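PDB 4PXE: ureidoglycolate hydrolase from Arabidopsis thaliana, which hydrolyses (S)-ureidoglycolate to glyoxylate, ammonium and carbon dioxide in plant purine breakdown, as a manganese-dependent homodimer of the peptidase M20 family. Local coordinates for residues Q344-A348 with L381-R385; V70-F74 with E130-T135; L220-V225 with M391-P395. Residues are numbered along the deposited sequence.

Contact 1: Q344-A348 with L381-R385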
loop_
_atom_site.group_PDB
_atom_site.type_symbol
_atom_site.label_atom_id
_atom_site.label_comp_id
_atom_site.label_asym_id
_atom_site.label_seq_id
_atom_site.Cartn_x
_atom_site.Cartn_y
_atom_site.Cartn_z
ATOM N N GLN A 344 8.918 18.097 -14.911
ATOM C CA GLN A 344 8.822 17.946 -16.346
ATOM C C GLN A 344 10.072 18.608 -16.890
ATOM O O GLN A 344 10.077 19.802 -17.175
ATOM C CB GLN A 344 7.567 18.647 -16.866
ATOM C CG GLN A 344 7.261 18.420 -18.322
ATOM C CD GLN A 344 5.935 19.038 -18.728
ATOM O OE1 GLN A 344 5.223 19.603 -17.897
ATOM N NE2 GLN A 344 5.597 18.931 -20.006
ATOM N N ASP A 345 11.141 17.829 -16.997
ATOM C CA ASP A 345 12.457 18.391 -17.242
ATOM C C ASP A 345 12.889 18.167 -18.680
ATOM O O ASP A 345 12.509 17.189 -19.302
ATOM C CB ASP A 345 13.467 17.755 -16.285
ATOM C CG ASP A 345 13.062 17.917 -14.832
ATOM O OD1 ASP A 345 12.860 16.888 -14.160
ATOM O OD2 ASP A 345 12.941 19.071 -14.367
ATOM N N PRO A 346 13.703 19.091 -19.215
ATOM C CA PRO A 346 14.243 18.929 -20.566
ATOM C C PRO A 346 15.369 17.903 -20.592
ATOM O O PRO A 346 15.925 17.579 -19.548
ATOM C CB PRO A 346 14.790 20.327 -20.880
ATOM C CG PRO A 346 15.161 20.884 -19.547
ATOM C CD PRO A 346 14.101 20.369 -18.600
ATOM N N PRO A 347 15.696 17.391 -21.782
ATOM C CA PRO A 347 16.884 16.540 -21.897
ATOM C C PRO A 347 18.136 17.401 -21.785
ATOM O O PRO A 347 18.046 18.629 -21.868
ATOM C CB PRO A 347 16.755 15.967 -23.305
ATOM C CG PRO A 347 15.994 17.003 -24.063
ATOM C CD PRO A 347 15.054 17.638 -23.087
ATOM N N ALA A 348 19.291 16.781 -21.570
ATOM C CA ALA A 348 20.548 17.527 -21.618
ATOM C C ALA A 348 21.529 16.892 -22.584
ATOM O O ALA A 348 21.504 15.687 -22.814
ATOM C CB ALA A 348 21.168 17.651 -20.244
ATOM N N LEU A 381 22.242 15.195 -15.241
ATOM C CA LEU A 381 21.227 15.961 -15.962
ATOM C C LEU A 381 21.175 17.398 -15.440
ATOM O O LEU A 381 21.025 18.351 -16.215
ATOM C CB LEU A 381 19.852 15.294 -15.814
ATOM C CG LEU A 381 18.668 15.995 -16.481
ATOM C CD1 LEU A 381 18.892 16.099 -17.969
ATOM C CD2 LEU A 381 17.394 15.228 -16.195
ATOM N N PHE A 382 21.323 17.551 -14.128
ATOM C CA PHE A 382 21.250 18.874 -13.506
ATOM C C PHE A 382 22.607 19.556 -13.352
ATOM O O PHE A 382 22.708 20.791 -13.441
ATOM C CB PHE A 382 20.462 18.793 -12.203
ATOM C CG PHE A 382 19.057 18.341 -12.430
ATOM C CD1 PHE A 382 18.104 19.242 -12.881
ATOM C CD2 PHE A 382 18.711 17.004 -12.313
ATOM C CE1 PHE A 382 16.821 18.827 -13.158
ATOM C CE2 PHE A 382 17.430 16.581 -12.595
ATOM C CZ PHE A 382 16.482 17.488 -13.016
ATOM N N MET A 383 23.658 18.761 -13.159
ATOM C CA MET A 383 25.015 19.305 -13.151
ATOM C C MET A 383 25.341 19.984 -14.476
ATOM O O MET A 383 26.134 20.927 -14.509
ATOM C CB MET A 383 26.046 18.208 -12.828
ATOM C CG MET A 383 25.977 17.692 -11.396
ATOM S SD MET A 383 26.124 18.988 -10.135
ATOM C CE MET A 383 27.868 19.384 -10.269
ATOM N N ALA A 384 24.726 19.511 -15.556
ATOM C CA ALA A 384 24.901 20.095 -16.889
ATOM C C ALA A 384 24.476 21.563 -16.948
ATOM O O ALA A 384 24.890 22.304 -17.845
ATOM C CB ALA A 384 24.142 19.289 -17.932
ATOM N N ARG A 385 23.641 21.979 -16.000
ATOM C CA ARG A 385 23.209 23.372 -15.939
ATOM C C ARG A 385 24.272 24.284 -15.317
ATOM O O ARG A 385 24.201 25.511 -15.451
ATOM C CB ARG A 385 21.895 23.472 -15.158
ATOM C CG ARG A 385 20.785 22.641 -15.748
ATOM C CD ARG A 385 19.498 22.827 -14.974
ATOM N NE ARG A 385 18.432 22.015 -15.535
ATOM C CZ ARG A 385 17.153 22.146 -15.201
ATOM N NH1 ARG A 385 16.799 23.057 -14.303
ATOM N NH2 ARG A 385 16.237 21.375 -15.766
HETATM O O HOH W 1 13.450 21.518 -15.280
HETATM O O HOH W 2 16.614 18.861 -17.279
#
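An extended, proline-rich linker passes beside helix 379-383 and the residues that follow it, and water carries the polar links between the segments. Asp345 turns toward the helix: its OD1 lies 3.8 Å from CZ of Phe382, at the ring edge, while OD1 also forms a salt bridge with Arg150. Its OD2 stays 4.3 Å from NH2 of Arg385, too far for a salt bridge, and a water fills the gap, donating to Asp345 OD2 (2.7 Å) and accepting from Arg385 NH2 (2.8 Å). Pro346 sets its CD 3.7 Å from the same NH2, and a second water joins Pro346 O (2.7 Å) to Arg385 NH2 (3.0 Å). One nitrogen of the extended arginine thus serves both bridges. The CA-CB bond of Pro347 points away, but Ala348 faces the helix again, its CB 3.6 Å from Leu381 CD1 and 4.1 Å from Ala384 CB. The linker runs from strand 335-344, where the segment overlaps the region involved in dimerization, to strand 348-349. Strand 222-239 flanks it, with Ile228 and Pro231 against Leu381, and Glu311 of helix 311-332 touches both prolines. Helix 379-383 packs Phe382 on helix 147-152 and, through Leu381, lies beside the substrate-binding Tyr377.

Contact 2: V70-F74 with E130-T135; sequences VGNIF and EIILFT
Residues 70-74 and 130-135 run antiparallel, 156° apart end to end. Ile73, Phe74 and Glu130-Leu133 are extended (Ile73 phi/psi -115/134); Thr135 turns to -64/-31. Ile73 and Leu133 form a hydrogen-bonded pair (CA-CA 4.9 Å; Ile73 N to Leu133 O 2.9 Å, Leu133 N to Ile73 O 2.8 Å); Phe74 and Ile132 follow as a non-hydrogen-bonded pair (CA-CA 4.7 Å). Beyond the strands, side chains take over. Asn72 (chi1 m) brings OD1 to 2.8 Å from Thr135 N, while Asp68 holds its ND2. Thr135 (chi1 t) donates OG1 to Val70 O at 2.7 Å; Tyr43 also bonds that carbonyl, and Arg51 bonds OG1. At Gly71 (phi/psi 98/15) a CB would jam against Val70 O and clash with Thr135 OG1. Ile73 (m,t) CD1 meets Leu133 (t,p) CD2 at 3.8 Å, facing helices 45-60 and 105-120. On the other face Phe74 (chi1 m) puts CD2 3.8 Å from Ile132 CG1 and receives Arg66 in a cation-pi contact. Tyr201 satisfies Glu130 OE1. The loop after strand 129-133 carries the substrate-binding Glu137 and the manganese ligand Glu138, and the strand also pairs in parallel with strand 86-91: an antiparallel margin of the mixed sheet in the M20 catalytic domain.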
loop_
_atom_site.group_PDB
_atom_site.type_symbol
_atom_site.label_atom_id
_atom_site.label_comp_id
_atom_site.label_asym_id
_atom_site.label_seq_id
_atom_site.Cartn_x
_atom_site.Cartn_y
_atom_site.Cartn_z
ATOM N N VAL A 70 22.177 20.297 2.966
ATOM C CA VAL A 70 21.262 19.172 2.758
ATOM C C VAL A 70 21.975 17.827 2.711
ATOM O O VAL A 70 21.345 16.788 2.513
ATOM C CB VAL A 70 20.405 19.333 1.477
ATOM C CG1 VAL A 70 19.537 20.589 1.560
ATOM C CG2 VAL A 70 21.271 19.352 0.231
ATOM N N GLY A 71 23.291 17.845 2.873
ATOM C CA GLY A 71 24.022 16.597 2.972
ATOM C C GLY A 71 24.674 16.113 1.694
ATOM O O GLY A 71 25.066 14.947 1.621
ATOM N N ASN A 72 24.793 16.975 0.688
ATOM C CA ASN A 72 25.729 16.672 -0.391
ATOM C C ASN A 72 27.116 16.641 0.226
ATOM O O ASN A 72 27.468 17.510 1.034
ATOM C CB ASN A 72 25.683 17.706 -1.521
ATOM C CG ASN A 72 24.341 17.764 -2.231
ATOM O OD1 ASN A 72 23.785 16.748 -2.661
ATOM N ND2 ASN A 72 23.824 18.971 -2.387
ATOM N N ILE A 73 27.901 15.636 -0.144
ATOM C CA ILE A 73 29.215 15.415 0.452
ATOM C C ILE A 73 30.289 15.608 -0.609
ATOM O O ILE A 73 30.151 15.118 -1.727
ATOM C CB ILE A 73 29.285 14.009 1.079
ATOM C CG1 ILE A 73 28.298 13.926 2.251
ATOM C CG2 ILE A 73 30.686 13.687 1.560
ATOM C CD1 ILE A 73 28.021 12.529 2.772
ATOM N N PHE A 74 31.351 16.338 -0.264
ATOM C CA PHE A 74 32.379 16.711 -1.218
ATOM C C PHE A 74 33.732 16.252 -0.695
ATOM O O PHE A 74 34.022 16.419 0.487
ATOM C CB PHE A 74 32.402 18.236 -1.408
ATOM C CG PHE A 74 31.102 18.814 -1.912
ATOM C CD1 PHE A 74 30.064 19.093 -1.033
ATOM C CD2 PHE A 74 30.923 19.087 -3.260
ATOM C CE1 PHE A 74 28.865 19.627 -1.490
ATOM C CE2 PHE A 74 29.723 19.624 -3.728
ATOM C CZ PHE A 74 28.696 19.892 -2.839
ATOM N N GLU A 130 37.434 16.919 -7.408
ATOM C CA GLU A 130 36.483 16.835 -6.305
ATOM C C GLU A 130 35.406 15.788 -6.554
ATOM O O GLU A 130 34.748 15.804 -7.597
ATOM C CB GLU A 130 35.862 18.205 -6.012
ATOM C CG GLU A 130 35.053 18.250 -4.720
ATOM C CD GLU A 130 34.798 19.673 -4.231
ATOM O OE1 GLU A 130 34.347 20.513 -5.035
ATOM O OE2 GLU A 130 35.061 19.945 -3.041
ATOM N N ILE A 131 35.251 14.888 -5.588
ATOM C CA ILE A 131 34.237 13.851 -5.640
ATOM C C ILE A 131 32.990 14.339 -4.924
ATOM O O ILE A 131 33.064 14.853 -3.804
ATOM C CB ILE A 131 34.716 12.566 -4.957
ATOM C CG1 ILE A 131 36.000 12.062 -5.612
ATOM C CG2 ILE A 131 33.618 11.497 -5.016
ATOM C CD1 ILE A 131 36.506 10.785 -5.001
ATOM N N ILE A 132 31.841 14.168 -5.567
ATOM C CA ILE A 132 30.568 14.550 -4.978
ATOM C C ILE A 132 29.723 13.315 -4.714
ATOM O O ILE A 132 29.441 12.533 -5.629
ATOM C CB ILE A 132 29.766 15.498 -5.895
ATOM C CG1 ILE A 132 30.587 16.736 -6.266
ATOM C CG2 ILE A 132 28.471 15.907 -5.214
ATOM C CD1 ILE A 132 29.916 17.622 -7.289
ATOM N N LEU A 133 29.336 13.129 -3.461
ATOM C CA LEU A 133 28.277 12.186 -3.130
ATOM C C LEU A 133 27.006 13.003 -3.027
ATOM O O LEU A 133 26.813 13.737 -2.060
ATOM C CB LEU A 133 28.575 11.459 -1.818
ATOM C CG LEU A 133 27.416 10.671 -1.197
ATOM C CD1 LEU A 133 26.778 9.712 -2.208
ATOM C CD2 LEU A 133 27.892 9.908 0.035
ATOM N N PHE A 134 26.151 12.915 -4.040
ATOM C CA PHE A 134 24.898 13.661 -4.008
ATOM C C PHE A 134 24.017 13.126 -2.885
ATOM O O PHE A 134 24.012 11.925 -2.609
ATOM C CB PHE A 134 24.215 13.588 -5.370
ATOM C CG PHE A 134 25.010 14.255 -6.458
ATOM C CD1 PHE A 134 24.889 15.617 -6.681
ATOM C CD2 PHE A 134 25.908 13.534 -7.229
ATOM C CE1 PHE A 134 25.638 16.246 -7.664
ATOM C CE2 PHE A 134 26.659 14.159 -8.223
ATOM C CZ PHE A 134 26.521 15.513 -8.441
ATOM N N THR A 135 23.306 14.016 -2.202
ATOM C CA THR A 135 22.622 13.620 -0.984
ATOM C C THR A 135 21.532 12.569 -1.228
ATOM O O THR A 135 21.266 11.727 -0.376
ATOM C CB THR A 135 22.064 14.848 -0.216
ATOM O OG1 THR A 135 21.828 14.482 1.148
ATOM C CG2 THR A 135 20.788 15.396 -0.859
#

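Contact 3: L220-V225 with M391-P395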
loop_
_atom_site.group_PDB
_atom_site.type_symbol
_atom_site.label_atom_id
_atom_site.label_comp_id
_atom_site.label_asym_id
_atom_site.label_seq_id
_atom_site.Cartn_x
_atom_site.Cartn_y
_atom_site.Cartn_z
ATOM N N LEU A 220 31.292 -4.336 -26.108
ATOM C CA LEU A 220 32.066 -3.106 -25.942
ATOM C C LEU A 220 32.318 -2.795 -24.476
ATOM O O LEU A 220 31.535 -3.185 -23.609
ATOM C CB LEU A 220 31.344 -1.920 -26.592
ATOM C CG LEU A 220 31.046 -2.056 -28.083
ATOM C CD1 LEU A 220 30.121 -0.930 -28.541
ATOM C CD2 LEU A 220 32.354 -2.037 -28.874
ATOM N N ASP A 221 33.404 -2.074 -24.201
ATOM C CA ASP A 221 33.812 -1.800 -22.823
ATOM C C ASP A 221 33.196 -0.558 -22.203
ATOM O O ASP A 221 32.949 -0.523 -20.994
ATOM C CB ASP A 221 35.337 -1.636 -22.750
ATOM C CG ASP A 221 36.084 -2.869 -23.217
ATOM O OD1 ASP A 221 35.717 -3.983 -22.800
ATOM O OD2 ASP A 221 37.038 -2.712 -24.008
ATOM N N ILE A 222 32.999 0.475 -23.016
ATOM C CA ILE A 222 32.694 1.807 -22.507
ATOM C C ILE A 222 31.660 2.510 -23.368
ATOM O O ILE A 222 31.750 2.500 -24.590
ATOM C CB ILE A 222 33.978 2.691 -22.498
ATOM C CG1 ILE A 222 35.024 2.135 -21.530
ATOM C CG2 ILE A 222 33.651 4.143 -22.162
ATOM C CD1 ILE A 222 34.634 2.229 -20.060
ATOM N N GLY A 223 30.662 3.108 -22.729
ATOM C CA GLY A 223 29.751 3.998 -23.428
ATOM C C GLY A 223 30.086 5.449 -23.138
ATOM O O GLY A 223 30.225 5.849 -21.979
ATOM N N VAL A 224 30.259 6.235 -24.190
ATOM C CA VAL A 224 30.471 7.661 -24.016
ATOM C C VAL A 224 29.126 8.338 -24.213
ATOM O O VAL A 224 28.568 8.334 -25.311
ATOM C CB VAL A 224 31.522 8.190 -25.001
ATOM C CG1 VAL A 224 31.681 9.691 -24.856
ATOM C CG2 VAL A 224 32.855 7.468 -24.785
ATOM N N VAL A 225 28.572 8.867 -23.126
ATOM C CA VAL A 225 27.185 9.328 -23.148
ATOM C C VAL A 225 27.075 10.721 -23.762
ATOM O O VAL A 225 27.766 11.646 -23.340
ATOM C CB VAL A 225 26.593 9.331 -21.729
ATOM C CG1 VAL A 225 25.184 9.936 -21.717
ATOM C CG2 VAL A 225 26.587 7.917 -21.173
ATOM N N MET A 391 29.201 11.617 -19.197
ATOM C CA MET A 391 29.053 10.376 -18.437
ATOM C C MET A 391 29.810 9.247 -19.109
ATOM O O MET A 391 29.844 9.149 -20.335
ATOM C CB MET A 391 27.583 9.958 -18.298
ATOM C CG MET A 391 26.682 10.966 -17.609
ATOM S SD MET A 391 25.063 10.232 -17.244
ATOM C CE MET A 391 25.555 9.044 -15.990
ATOM N N ILE A 392 30.384 8.376 -18.285
ATOM C CA ILE A 392 30.995 7.135 -18.738
ATOM C C ILE A 392 30.069 5.989 -18.317
ATOM O O ILE A 392 29.831 5.808 -17.123
ATOM C CB ILE A 392 32.335 6.929 -18.026
ATOM C CG1 ILE A 392 33.298 8.092 -18.312
ATOM C CG2 ILE A 392 32.991 5.613 -18.449
ATOM C CD1 ILE A 392 34.437 8.150 -17.344
ATOM N N PHE A 393 29.552 5.236 -19.284
ATOM C CA PHE A 393 28.794 4.009 -19.007
ATOM C C PHE A 393 29.707 2.782 -19.043
ATOM O O PHE A 393 30.604 2.680 -19.895
ATOM C CB PHE A 393 27.705 3.788 -20.060
ATOM C CG PHE A 393 26.403 4.511 -19.803
ATOM C CD1 PHE A 393 26.121 5.151 -18.590
ATOM C CD2 PHE A 393 25.443 4.511 -20.799
ATOM C CE1 PHE A 393 24.872 5.784 -18.409
ATOM C CE2 PHE A 393 24.215 5.130 -20.615
ATOM C CZ PHE A 393 23.941 5.765 -19.424
ATOM N N ILE A 394 29.454 1.852 -18.128
ATOM C CA ILE A 394 30.048 0.519 -18.200
ATOM C C ILE A 394 28.934 -0.510 -18.429
ATOM O O ILE A 394 27.760 -0.250 -18.160
ATOM C CB ILE A 394 30.848 0.166 -16.931
ATOM C CG1 ILE A 394 29.943 0.190 -15.695
ATOM C CG2 ILE A 394 32.046 1.093 -16.768
ATOM C CD1 ILE A 394 30.677 -0.264 -14.429
ATOM N N PRO A 395 29.285 -1.691 -18.955
ATOM C CA PRO A 395 28.251 -2.697 -19.209
ATOM C C PRO A 395 27.602 -3.202 -17.936
ATOM O O PRO A 395 28.186 -3.115 -16.853
ATOM C CB PRO A 395 29.030 -3.846 -19.859
ATOM C CG PRO A 395 30.290 -3.209 -20.382
ATOM C CD PRO A 395 30.621 -2.133 -19.404
HETATM O O HOH W 3 30.044 12.009 -21.976
#
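The absence of a side chain at Gly223 lets two strands come close. Its CA is 4.5 Å from the CA of Phe393, against 5.3 Å between the CA atoms of Val224 and Ile392, and a CB on the glycine would lie only 3.0 Å from Phe393 CB. Two backbone hydrogen bonds close this pair, Gly223 N to Phe393 O at 2.9 Å and Phe393 N to Gly223 O at 2.8 Å. The Phe393 ring presents one face to Val225, whose CG2 sits 3.5 Å from the ring centroid and 6° off its normal: a CH-pi contact in which the methyl sits squarely over the ring face. Val225 CB also rests 3.6 Å from Met391 CB, so the valine packs on both Met391 and Phe393 on the same face. At strand 389-394 the pairing in the catalytic domain's mixed sheet switches from parallel, with strand 201-209, to antiparallel, with strand 222-239, and Met391 touches His208, a manganese ligand, and His378, which binds substrate. On the face away from the Phe393 ring, Ile222 CG2 meets Ile392 CG2 at 4.0 Å and Ile222 CD1 reaches Ile394 CG2 at 4.3 Å; Val419 of helix 410-429 packs on both Ile222 and Ile392. Where the pairing ends, the Pro395 ring fits against the backbone of the turn, with CD 3.2 Å from Asp221 O and CG 3.5 Å from Leu220 O. At the far end Val225 N hydrogen-bonds Met391 O at 3.1 Å, and a water follows, donating to Val225 O (2.7 Å) and accepting from Met391 N (2.9 Å).

Contact 2 closes first along the chain; contact 3 then opens at residue 220 and closes at 395, and contact 1 falls within that span. Contacts 2 and 3 belong to the same mixed sheet, their centres about 23 Å apart, joined through strands 86-91 and 201-209. Contact 1 lies about 18 Å from contact 2 and about 20 Å from contact 3, centre to centre. It touches contact 2 through Met383, whose CG is 3.7 Å from Phe134 CZ, and helix 379-383 leads on to strand 389-394 of contact 3. By setting 344-348 on helix 379-383, contact 1 places the chain returning from the dimerization region against the catalytic domain, near the bound glyoxylate.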